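Local coordinates for appr-1-p processing domain protein (Thermus aquaticus Y51MC23, PDB 5M31), which belongs to the macro domain family, folding as a mixed beta-sheet flanked by helices, at residues Y83-P88 / L116-I121. Residues are numbered along the deposited sequence; the frame is centred on the assembly and turned at random.
Sequences YIFNFP and LRVRSI
The Phe85 ring has the terminal methyl of Ile121 over one face, CD1 standing 4.1 Å from the ring centroid and 20° off the normal, a CH-pi contact displaced toward the rim; in the ring plane, at its edge, sits CB of Tyr83. The Tyr83 ring takes Leu116 CD1 over one face, again toward the rim, and a water lies in plane at its edge. That water joins the segments: it donates to Leu116 O at 2.7 Å and is hydrogen-bonded to Tyr83 OH at 2.9 Å, so the phenol end is linked through it to the backbone carbonyl of Leu116. In this macro domain helix 99-116 packs against the mixed sheet, then breaks at Arg117 in a Schellman motif and turns into strand 120-123; strand 26-31 runs between that strand and 83-88, and the two segments meet through side chains and the water. Val118 CG2, anti to its carbonyl carbon, approaches both rings obliquely, meeting Tyr83 CD2 at 3.8 Å and Phe85 CZ, tip to tip, at 4.1 Å. Leu116 also serves both rings: CD1 comes 4.0 Å from Phe85 CZ, while CD2 is near the Tyr83 hydroxyl. Ile121 extends with CG1 anti to the backbone N (chi1 -170°), crossing Phe85 at about a right angle, and Ile113 of the helix touches both of these side chains.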
# COMPACT_ATOMS: atom_id res chain seq x y z
N TYR A 83 -5.44 9.88 0.76
CA TYR A 83 -5.67 8.52 1.28
C TYR A 83 -4.39 7.82 1.58
O TYR A 83 -3.41 7.90 0.81
CB TYR A 83 -6.43 7.67 0.27
CG TYR A 83 -7.76 8.23 -0.17
CD1 TYR A 83 -8.85 8.21 0.67
CD2 TYR A 83 -7.90 8.79 -1.40
CE1 TYR A 83 -10.08 8.69 0.25
CE2 TYR A 83 -9.10 9.35 -1.81
CZ TYR A 83 -10.18 9.27 -0.98
OH TYR A 83 -11.42 9.80 -1.40
N ILE A 84 -4.42 7.09 2.70
CA ILE A 84 -3.40 6.08 3.03
C ILE A 84 -4.03 4.70 2.90
O ILE A 84 -5.06 4.48 3.51
CB ILE A 84 -2.86 6.26 4.44
CG1 ILE A 84 -2.37 7.70 4.69
CG2 ILE A 84 -1.70 5.26 4.67
CD1 ILE A 84 -1.24 8.13 3.82
N PHE A 85 -3.51 3.87 1.97
CA PHE A 85 -4.02 2.54 1.71
C PHE A 85 -3.10 1.57 2.46
O PHE A 85 -1.96 1.36 2.01
CB PHE A 85 -3.95 2.19 0.26
CG PHE A 85 -5.10 2.74 -0.60
CD1 PHE A 85 -5.62 4.00 -0.46
CD2 PHE A 85 -5.52 2.01 -1.68
CE1 PHE A 85 -6.65 4.48 -1.34
CE2 PHE A 85 -6.50 2.47 -2.56
CZ PHE A 85 -7.08 3.70 -2.36
N ASN A 86 -3.58 1.05 3.58
CA ASN A 86 -2.78 0.21 4.48
C ASN A 86 -2.99 -1.22 3.99
O ASN A 86 -4.05 -1.79 4.18
CB ASN A 86 -3.15 0.41 5.94
CG ASN A 86 -2.91 1.83 6.44
OD1 ASN A 86 -1.77 2.22 6.75
ND2 ASN A 86 -4.00 2.66 6.44
N PHE A 87 -1.97 -1.70 3.28
CA PHE A 87 -2.00 -2.99 2.47
C PHE A 87 -1.31 -4.07 3.30
O PHE A 87 -0.11 -4.04 3.46
CB PHE A 87 -1.21 -2.68 1.17
CG PHE A 87 -1.18 -3.77 0.15
CD1 PHE A 87 -0.56 -4.97 0.38
CD2 PHE A 87 -1.61 -3.53 -1.13
CE1 PHE A 87 -0.44 -5.94 -0.60
CE2 PHE A 87 -1.46 -4.47 -2.14
CZ PHE A 87 -0.90 -5.68 -1.86
N PRO A 88 -2.07 -5.03 3.81
CA PRO A 88 -1.44 -6.08 4.58
C PRO A 88 -0.60 -7.03 3.70
O PRO A 88 -1.08 -7.53 2.71
CB PRO A 88 -2.65 -6.83 5.22
CG PRO A 88 -3.78 -5.90 5.07
CD PRO A 88 -3.54 -5.14 3.84
N LEU A 116 -13.07 4.54 -4.69
CA LEU A 116 -12.76 5.87 -4.22
C LEU A 116 -12.45 6.82 -5.38
O LEU A 116 -12.25 8.01 -5.14
CB LEU A 116 -11.61 5.85 -3.23
CG LEU A 116 -11.95 5.17 -1.90
CD1 LEU A 116 -10.71 4.85 -1.10
CD2 LEU A 116 -12.93 6.03 -1.11
N ARG A 117 -12.49 6.32 -6.63
CA ARG A 117 -12.21 7.13 -7.83
C ARG A 117 -10.86 7.85 -7.68
O ARG A 117 -10.67 9.00 -8.09
CB ARG A 117 -13.37 8.10 -8.12
CG ARG A 117 -14.73 7.41 -7.98
CD ARG A 117 -15.91 8.36 -7.99
NE ARG A 117 -17.15 7.61 -7.76
CZ ARG A 117 -18.37 8.16 -7.70
NH1 ARG A 117 -18.55 9.49 -7.86
NH2 ARG A 117 -19.43 7.36 -7.51
N VAL A 118 -9.89 7.10 -7.15
CA VAL A 118 -8.51 7.61 -7.03
C VAL A 118 -7.84 7.70 -8.38
O VAL A 118 -7.97 6.78 -9.20
CB VAL A 118 -7.70 6.67 -6.10
CG1 VAL A 118 -6.22 6.94 -6.19
CG2 VAL A 118 -8.20 6.86 -4.69
N ARG A 119 -7.18 8.85 -8.68
CA ARG A 119 -6.63 9.08 -10.01
C ARG A 119 -5.10 9.00 -10.03
O ARG A 119 -4.50 9.00 -11.09
CB ARG A 119 -7.04 10.47 -10.54
CG ARG A 119 -8.52 10.72 -10.53
CD ARG A 119 -9.29 9.71 -11.37
NE ARG A 119 -8.76 9.60 -12.74
CZ ARG A 119 -9.00 10.43 -13.76
NH1 ARG A 119 -9.80 11.51 -13.65
NH2 ARG A 119 -8.44 10.18 -14.94
N SER A 120 -4.48 8.97 -8.85
CA SER A 120 -3.03 8.77 -8.79
C SER A 120 -2.67 8.13 -7.47
O SER A 120 -3.27 8.42 -6.45
CB SER A 120 -2.28 10.09 -8.97
OG SER A 120 -2.69 11.01 -8.00
N ILE A 121 -1.71 7.20 -7.52
CA ILE A 121 -1.35 6.39 -6.35
C ILE A 121 0.11 5.98 -6.48
O ILE A 121 0.62 5.78 -7.58
CB ILE A 121 -2.28 5.15 -6.22
CG1 ILE A 121 -2.09 4.43 -4.88
CG2 ILE A 121 -2.14 4.24 -7.42
CD1 ILE A 121 -3.29 3.57 -4.50
O HOH W 1 -11.32 10.42 -4.20